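Local structure of protein (alpha-2u-globulin) (Rattus norvegicus, 2A2U) at residues A[71-76]-A[107-112]; A[142-147]-A[169-174]. The protein probably binds small hydrophobic ligands inside a lipocalin barrel, and also takes up an inducer of hyaline droplets. All blocks are in the same frame, centred on the assembly; numbering follows the deposited sequence.

Interaction 1: residues A[71-76]-A[107-112]; sequences LGFKFR and NTFTIL
Phe73 and Phe109 reach toward each other from opposite directions, and the far end of each ring does the touching. CZ of Phe109 faces the CE1-CZ bond of Phe73, 3.9 Å from Phe73 CE1 and as far from Phe73 CZ. The planes stand nearly perpendicular, at 84°, with the ring centroids 5.9 Å apart, and the approach is oblique. Torsions explain the meeting: Phe73 holds CG beside its backbone N and anti to its carbonyl carbon (chi1 -67°), whereas Phe109 tucks CG between N and carbonyl carbon (chi1 68°), and both rings then project into the interior.

That interior is the inside of the lipocalin beta-barrel. Strands 70-78 and 106-114 are not neighbours in the sheet, since 83-92 and 99-102 come between them, so the pair bridges the calyx where lipocalins typically hold their ligands. Phe109 also meets Tyr99, with the two rings almost parallel, and packs on Ala90 and Leu124; Phe73 rests on Met61 and Ile64.

Leu71 and Ile111 stand at the margin of the aromatic pair, just beyond contact. Leu71 CD1 comes within 4.6 Å of Phe109 CE1, and Ile111 CD1 lies 4.8 Å from Leu71 CD1. All four of these side chains are buried.

Polar bonding plays no part between the segments, and no hydrogen bond joins them. The backbone of 71-76 is instead engaged with its sheet neighbours: Leu71, Phe73 and Phe75 bond to Ala90, Leu88 and Leu86 on one flank, while Gly72 and Lys74 bond to Asp65 and His63 on the other.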
ATOM      1  N   LEU A  71     -13.203  -3.137   2.801  1.00 15.38           N
ATOM      2  CA  LEU A  71     -13.490  -3.083   4.224  1.00 15.38           C
ATOM      3  C   LEU A  71     -12.210  -2.725   4.979  1.00 15.38           C
ATOM      4  O   LEU A  71     -11.148  -3.243   4.671  1.00 15.38           O
ATOM      5  CB  LEU A  71     -13.968  -4.448   4.714  1.00 13.30           C
ATOM      6  CG  LEU A  71     -15.318  -4.963   4.229  1.00 13.30           C
ATOM      7  CD1 LEU A  71     -15.506  -6.400   4.713  1.00 13.30           C
ATOM      8  CD2 LEU A  71     -16.443  -4.062   4.740  1.00 13.30           C
ATOM      9  N   GLY A  72     -12.313  -1.844   5.964  1.00 14.84           N
ATOM     10  CA  GLY A  72     -11.151  -1.483   6.747  1.00 14.84           C
ATOM     11  C   GLY A  72     -11.281  -2.178   8.078  1.00 14.84           C
ATOM     12  O   GLY A  72     -12.372  -2.262   8.612  1.00 14.84           O
ATOM     13  N   PHE A  73     -10.183  -2.675   8.621  1.00 13.65           N
ATOM     14  CA  PHE A  73     -10.212  -3.358   9.899  1.00 13.65           C
ATOM     15  C   PHE A  73      -9.207  -2.736  10.855  1.00 13.65           C
ATOM     16  O   PHE A  73      -8.008  -2.742  10.579  1.00 13.65           O
ATOM     17  CB  PHE A  73      -9.851  -4.835   9.724  1.00 13.54           C
ATOM     18  CG  PHE A  73     -10.858  -5.627   8.943  1.00 13.54           C
ATOM     19  CD1 PHE A  73     -10.835  -5.633   7.554  1.00 13.54           C
ATOM     20  CD2 PHE A  73     -11.824  -6.388   9.601  1.00 13.54           C
ATOM     21  CE1 PHE A  73     -11.764  -6.378   6.830  1.00 13.54           C
ATOM     22  CE2 PHE A  73     -12.757  -7.139   8.881  1.00 13.54           C
ATOM     23  CZ  PHE A  73     -12.723  -7.132   7.497  1.00 13.54           C
ATOM     24  N   LYS A  74      -9.689  -2.177  11.960  1.00 19.24           N
ATOM     25  CA  LYS A  74      -8.800  -1.614  12.970  1.00 19.24           C
ATOM     26  C   LYS A  74      -8.800  -2.615  14.106  1.00 19.24           C
ATOM     27  O   LYS A  74      -9.844  -2.898  14.673  1.00 19.24           O
ATOM     28  CB  LYS A  74      -9.304  -0.271  13.470  1.00 29.67           C
ATOM     29  CG  LYS A  74      -8.383   0.316  14.489  1.00 29.67           C
ATOM     30  CD  LYS A  74      -8.733   1.733  14.755  1.00 29.67           C
ATOM     31  CE  LYS A  74      -8.747   1.979  16.236  1.00 29.67           C
ATOM     32  NZ  LYS A  74      -8.912   3.415  16.573  1.00 29.67           N
ATOM     33  N   PHE A  75      -7.638  -3.158  14.433  1.00 11.90           N
ATOM     34  CA  PHE A  75      -7.543  -4.167  15.481  1.00 11.90           C
ATOM     35  C   PHE A  75      -6.225  -4.076  16.230  1.00 11.90           C
ATOM     36  O   PHE A  75      -5.320  -3.362  15.814  1.00 11.90           O
ATOM     37  CB  PHE A  75      -7.640  -5.550  14.854  1.00 18.65           C
ATOM     38  CG  PHE A  75      -6.519  -5.851  13.910  1.00 18.65           C
ATOM     39  CD1 PHE A  75      -6.534  -5.345  12.611  1.00 18.65           C
ATOM     40  CD2 PHE A  75      -5.419  -6.596  14.323  1.00 18.65           C
ATOM     41  CE1 PHE A  75      -5.468  -5.573  11.738  1.00 18.65           C
ATOM     42  CE2 PHE A  75      -4.341  -6.830  13.454  1.00 18.65           C
ATOM     43  CZ  PHE A  75      -4.369  -6.315  12.160  1.00 18.65           C
ATOM     44  N   ARG A  76      -6.116  -4.826  17.323  1.00 24.03           N
ATOM     45  CA  ARG A  76      -4.903  -4.837  18.128  1.00 24.03           C
ATOM     46  C   ARG A  76      -4.272  -6.203  18.118  1.00 24.03           C
ATOM     47  O   ARG A  76      -4.943  -7.215  17.921  1.00 24.03           O
ATOM     48  CB  ARG A  76      -5.182  -4.430  19.569  1.00 48.16           C
ATOM     49  CG  ARG A  76      -5.436  -2.970  19.739  1.00 48.16           C
ATOM     50  CD  ARG A  76      -4.897  -2.475  21.052  1.00 48.16           C
ATOM     51  NE  ARG A  76      -5.601  -1.276  21.481  1.00 48.16           N
ATOM     52  CZ  ARG A  76      -6.759  -1.297  22.134  1.00 48.16           C
ATOM     53  NH1 ARG A  76      -7.337  -2.459  22.440  1.00 48.16           N
ATOM     54  NH2 ARG A  76      -7.374  -0.159  22.429  1.00 48.16           N
ATOM     55  N   ASN A 107      -4.385 -13.588   1.781  1.00 22.48           N
ATOM     56  CA  ASN A 107      -5.598 -14.068   2.425  1.00 22.48           C
ATOM     57  C   ASN A 107      -6.863 -13.855   1.626  1.00 22.48           C
ATOM     58  O   ASN A 107      -7.090 -12.786   1.075  1.00 22.48           O
ATOM     59  CB  ASN A 107      -5.795 -13.379   3.776  1.00 15.68           C
ATOM     60  CG  ASN A 107      -4.635 -13.579   4.711  1.00 15.68           C
ATOM     61  OD1 ASN A 107      -4.467 -14.654   5.281  1.00 15.68           O
ATOM     62  ND2 ASN A 107      -3.847 -12.527   4.911  1.00 15.68           N
ATOM     63  N   THR A 108      -7.710 -14.870   1.623  1.00 18.21           N
ATOM     64  CA  THR A 108      -8.993 -14.804   0.956  1.00 18.21           C
ATOM     65  C   THR A 108     -10.026 -15.138   2.025  1.00 18.21           C
ATOM     66  O   THR A 108      -9.925 -16.170   2.690  1.00 18.21           O
ATOM     67  CB  THR A 108      -9.065 -15.803  -0.203  1.00 24.58           C
ATOM     68  OG1 THR A 108      -8.450 -15.221  -1.359  1.00 24.58           O
ATOM     69  CG2 THR A 108     -10.492 -16.158  -0.536  1.00 24.58           C
ATOM     70  N   PHE A 109     -10.972 -14.234   2.248  1.00 11.66           N
ATOM     71  CA  PHE A 109     -12.001 -14.482   3.250  1.00 11.66           C
ATOM     72  C   PHE A 109     -13.406 -14.149   2.798  1.00 11.66           C
ATOM     73  O   PHE A 109     -13.597 -13.418   1.833  1.00 11.66           O
ATOM     74  CB  PHE A 109     -11.687 -13.771   4.564  1.00  7.30           C
ATOM     75  CG  PHE A 109     -11.755 -12.281   4.488  1.00  7.30           C
ATOM     76  CD1 PHE A 109     -12.961 -11.612   4.674  1.00  7.30           C
ATOM     77  CD2 PHE A 109     -10.606 -11.540   4.287  1.00  7.30           C
ATOM     78  CE1 PHE A 109     -13.025 -10.224   4.657  1.00  7.30           C
ATOM     79  CE2 PHE A 109     -10.652 -10.157   4.267  1.00  7.30           C
ATOM     80  CZ  PHE A 109     -11.870  -9.492   4.459  1.00  7.30           C
ATOM     81  N   THR A 110     -14.384 -14.739   3.480  1.00 14.29           N
ATOM     82  CA  THR A 110     -15.794 -14.517   3.184  1.00 14.29           C
ATOM     83  C   THR A 110     -16.578 -14.342   4.473  1.00 14.29           C
ATOM     84  O   THR A 110     -16.117 -14.715   5.548  1.00 14.29           O
ATOM     85  CB  THR A 110     -16.412 -15.695   2.419  1.00 22.91           C
ATOM     86  OG1 THR A 110     -16.169 -16.912   3.133  1.00 22.91           O
ATOM     87  CG2 THR A 110     -15.818 -15.808   1.043  1.00 22.91           C
ATOM     88  N   ILE A 111     -17.749 -13.729   4.358  1.00 22.48           N
ATOM     89  CA  ILE A 111     -18.628 -13.510   5.495  1.00 22.48           C
ATOM     90  C   ILE A 111     -19.558 -14.702   5.510  1.00 22.48           C
ATOM     91  O   ILE A 111     -20.471 -14.813   4.697  1.00 22.48           O
ATOM     92  CB  ILE A 111     -19.391 -12.192   5.343  1.00 27.79           C
ATOM     93  CG1 ILE A 111     -18.380 -11.045   5.291  1.00 27.79           C
ATOM     94  CG2 ILE A 111     -20.341 -11.995   6.501  1.00 27.79           C
ATOM     95  CD1 ILE A 111     -18.955  -9.709   4.926  1.00 27.79           C
ATOM     96  N   LEU A 112     -19.252 -15.626   6.404  1.00 28.50           N
ATOM     97  CA  LEU A 112     -19.986 -16.867   6.538  1.00 28.50           C
ATOM     98  C   LEU A 112     -21.415 -16.702   7.032  1.00 28.50           C
ATOM     99  O   LEU A 112     -22.344 -17.222   6.412  1.00 28.50           O
ATOM    100  CB  LEU A 112     -19.217 -17.808   7.461  1.00 23.84           C
ATOM    101  CG  LEU A 112     -19.213 -19.283   7.091  1.00 23.84           C
ATOM    102  CD1 LEU A 112     -18.686 -19.442   5.682  1.00 23.84           C
ATOM    103  CD2 LEU A 112     -18.345 -20.049   8.067  1.00 23.84           C
TER

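Interaction 2: residues A[142-147]-A[169-174]; sequences TKDLSS and DLTKTD
Thr171 meets Asp144 and the carbonyl of Lys143 where the loop leading from the lipocalin barrel into helix 147-158 passes the chain leaving strand 167-169. Thr171 N closes an Asx turn begun by Asp169. From CB, which lies 3.8 Å from Asp144 OD1, the side chain forks. The methyl CG2 faces the other loop, with Asp144 OD1 3.2 Å away and Lys143 O at 3.7 Å, while the Asp144 and Thr171 side chains cross at about a right angle. The hydroxyl turns back to its own segment: wedged between backbone N and carbonyl carbon (chi1 61°), OG1 donates to Asp169 OD1 over 2.5 Å. Thr171 N bonds to that same oxygen at 3.0 Å, and both donors come from one face of the carboxylate. With an alanine here, lacking OG1 and CG2, Asp169 OD1 would probably lose the hydroxyl's share of this grip, leaving the bond from the backbone N, and a gap would be likely to open beside Asp144. The two carboxylates share a countercharge, since Lys150 makes salt bridges with Asp144 OD1 and Asp169 OD2. Asp144 OD1 also accepts a weak, bent bond from Leu145 N, 2.8 Å long with an angle of 141° at the hydrogen.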
ATOM      1  N   THR A 142     -20.534  -6.951  21.177  1.00 27.06           N
ATOM      2  CA  THR A 142     -20.345  -6.886  22.621  1.00 27.06           C
ATOM      3  C   THR A 142     -19.084  -7.642  23.008  1.00 27.06           C
ATOM      4  O   THR A 142     -18.636  -8.505  22.259  1.00 27.06           O
ATOM      5  CB  THR A 142     -21.547  -7.507  23.350  1.00 30.11           C
ATOM      6  OG1 THR A 142     -21.915  -8.744  22.727  1.00 30.11           O
ATOM      7  CG2 THR A 142     -22.723  -6.571  23.290  1.00 30.11           C
ATOM      8  N   LYS A 143     -18.524  -7.324  24.174  1.00 26.69           N
ATOM      9  CA  LYS A 143     -17.303  -7.968  24.655  1.00 26.69           C
ATOM     10  C   LYS A 143     -17.404  -9.484  24.746  1.00 26.69           C
ATOM     11  O   LYS A 143     -16.395 -10.179  24.729  1.00 26.69           O
ATOM     12  CB  LYS A 143     -16.855  -7.374  25.989  1.00 86.48           C
ATOM     13  CG  LYS A 143     -15.925  -6.183  25.836  1.00 86.48           C
ATOM     14  CD  LYS A 143     -15.616  -5.546  27.181  1.00 86.48           C
ATOM     15  CE  LYS A 143     -14.625  -4.397  27.041  1.00 86.48           C
ATOM     16  NZ  LYS A 143     -14.554  -3.552  28.272  1.00 86.48           N
ATOM     17  N   ASP A 144     -18.624  -9.995  24.835  1.00 20.32           N
ATOM     18  CA  ASP A 144     -18.835 -11.435  24.886  1.00 20.32           C
ATOM     19  C   ASP A 144     -20.175 -11.749  24.224  1.00 20.32           C
ATOM     20  O   ASP A 144     -20.979 -10.856  23.975  1.00 20.32           O
ATOM     21  CB  ASP A 144     -18.791 -11.964  26.323  1.00 48.02           C
ATOM     22  CG  ASP A 144     -18.639 -13.486  26.388  1.00 48.02           C
ATOM     23  OD1 ASP A 144     -18.341 -14.115  25.358  1.00 48.02           O
ATOM     24  OD2 ASP A 144     -18.806 -14.063  27.481  1.00 48.02           O
ATOM     25  N   LEU A 145     -20.391 -13.011  23.889  1.00 27.83           N
ATOM     26  CA  LEU A 145     -21.623 -13.402  23.240  1.00 27.83           C
ATOM     27  C   LEU A 145     -22.289 -14.587  23.892  1.00 27.83           C
ATOM     28  O   LEU A 145     -21.684 -15.308  24.686  1.00 27.83           O
ATOM     29  CB  LEU A 145     -21.371 -13.732  21.769  1.00 21.43           C
ATOM     30  CG  LEU A 145     -21.115 -12.604  20.784  1.00 21.43           C
ATOM     31  CD1 LEU A 145     -20.624 -13.231  19.501  1.00 21.43           C
ATOM     32  CD2 LEU A 145     -22.374 -11.794  20.545  1.00 21.43           C
ATOM     33  N   SER A 146     -23.532 -14.793  23.474  1.00 42.74           N
ATOM     34  CA  SER A 146     -24.397 -15.871  23.919  1.00 42.74           C
ATOM     35  C   SER A 146     -23.707 -17.226  23.765  1.00 42.74           C
ATOM     36  O   SER A 146     -22.995 -17.473  22.788  1.00 42.74           O
ATOM     37  CB  SER A 146     -25.682 -15.814  23.084  1.00 66.17           C
ATOM     38  OG  SER A 146     -26.466 -16.984  23.183  1.00 66.17           O
ATOM     39  N   SER A 147     -23.894 -18.085  24.762  1.00 32.82           N
ATOM     40  CA  SER A 147     -23.318 -19.420  24.756  1.00 32.82           C
ATOM     41  C   SER A 147     -23.853 -20.189  23.555  1.00 32.82           C
ATOM     42  O   SER A 147     -23.227 -21.126  23.069  1.00 32.82           O
ATOM     43  CB  SER A 147     -23.694 -20.152  26.040  1.00 79.18           C
ATOM     44  OG  SER A 147     -22.553 -20.734  26.640  1.00 79.18           O
ATOM     45  N   ASP A 169     -11.432 -19.603  22.788  1.00 32.87           N
ATOM     46  CA  ASP A 169     -12.323 -18.554  23.279  1.00 32.87           C
ATOM     47  C   ASP A 169     -11.456 -17.438  23.869  1.00 32.87           C
ATOM     48  O   ASP A 169     -10.913 -17.574  24.970  1.00 32.87           O
ATOM     49  CB  ASP A 169     -13.270 -19.131  24.343  1.00 34.11           C
ATOM     50  CG  ASP A 169     -14.326 -18.129  24.818  1.00 34.11           C
ATOM     51  OD1 ASP A 169     -14.212 -16.921  24.528  1.00 34.11           O
ATOM     52  OD2 ASP A 169     -15.285 -18.556  25.494  1.00 34.11           O
ATOM     53  N   LEU A 170     -11.355 -16.327  23.142  1.00 29.62           N
ATOM     54  CA  LEU A 170     -10.536 -15.199  23.565  1.00 29.62           C
ATOM     55  C   LEU A 170     -11.144 -14.329  24.653  1.00 29.62           C
ATOM     56  O   LEU A 170     -10.450 -13.466  25.192  1.00 29.62           O
ATOM     57  CB  LEU A 170     -10.184 -14.311  22.373  1.00 18.74           C
ATOM     58  CG  LEU A 170      -9.412 -14.891  21.194  1.00 18.74           C
ATOM     59  CD1 LEU A 170      -9.213 -13.805  20.161  1.00 18.74           C
ATOM     60  CD2 LEU A 170      -8.076 -15.424  21.652  1.00 18.74           C
ATOM     61  N   THR A 171     -12.421 -14.538  24.972  1.00 40.09           N
ATOM     62  CA  THR A 171     -13.082 -13.732  25.999  1.00 40.09           C
ATOM     63  C   THR A 171     -12.488 -13.914  27.385  1.00 40.09           C
ATOM     64  O   THR A 171     -12.640 -13.055  28.245  1.00 40.09           O
ATOM     65  CB  THR A 171     -14.583 -14.013  26.082  1.00 28.85           C
ATOM     66  OG1 THR A 171     -14.795 -15.388  26.416  1.00 28.85           O
ATOM     67  CG2 THR A 171     -15.251 -13.692  24.771  1.00 28.85           C
ATOM     68  N   LYS A 172     -11.823 -15.035  27.599  1.00 64.41           N
ATOM     69  CA  LYS A 172     -11.233 -15.293  28.881  1.00 64.41           C
ATOM     70  C   LYS A 172      -9.830 -14.709  29.068  1.00 64.41           C
ATOM     71  O   LYS A 172      -9.419 -14.436  30.197  1.00 64.41           O
ATOM     72  CB  LYS A 172     -11.275 -16.785  29.133  1.00121.36           C
ATOM     73  CG  LYS A 172     -12.627 -17.394  29.314  1.00121.36           C
ATOM     74  CD  LYS A 172     -13.021 -18.557  28.307  1.00121.36           C
ATOM     75  CE  LYS A 172     -14.002 -19.564  29.002  1.00121.36           C
ATOM     76  NZ  LYS A 172     -13.892 -20.955  28.513  1.00121.36           N
ATOM     77  N   THR A 173      -9.186 -14.371  27.952  1.00 44.70           N
ATOM     78  CA  THR A 173      -7.845 -13.779  27.949  1.00 44.70           C
ATOM     79  C   THR A 173      -7.815 -12.253  27.768  1.00 44.70           C
ATOM     80  O   THR A 173      -8.859 -11.599  27.671  1.00 44.70           O
ATOM     81  CB  THR A 173      -6.957 -14.398  26.836  1.00 59.84           C
ATOM     82  OG1 THR A 173      -7.237 -13.771  25.575  1.00 59.84           O
ATOM     83  CG2 THR A 173      -7.221 -15.894  26.700  1.00 59.84           C
ATOM     84  N   ASP A 174      -6.604 -11.695  27.751  1.00 62.91           N
ATOM     85  CA  ASP A 174      -6.429 -10.260  27.562  1.00 62.91           C
ATOM     86  C   ASP A 174      -6.496  -9.953  26.087  1.00 62.91           C
ATOM     87  O   ASP A 174      -5.598 -10.318  25.324  1.00 62.91           O
ATOM     88  CB  ASP A 174      -5.082  -9.769  28.099  1.00 78.64           C
ATOM     89  CG  ASP A 174      -4.801  -8.315  27.729  1.00 78.64           C
ATOM     90  OD1 ASP A 174      -5.736  -7.486  27.807  1.00 78.64           O
ATOM     91  OD2 ASP A 174      -3.653  -7.999  27.353  1.00 78.64           O
TER

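Interaction 1 lies deep in the barrel and interaction 2 at the surface: the centre of interaction 1 is about 6 Å from the centre of the chain, that of interaction 2 about 14 Å; the two centres are 19 Å apart and the contacts do not touch. The first joins two strands from different parts of the barrel wall, the second the loop before helix 147-158 and the turn after strand 167-169, so they share no element. Neither has a hydrogen bond between its segments. Inside, two apolar rings meet between strands already bonded to their sheet neighbours; outside, a methyl group lies against oxygen atoms, with side-chain hydrogen bonds inside each loop and a lysine between two acidic groups.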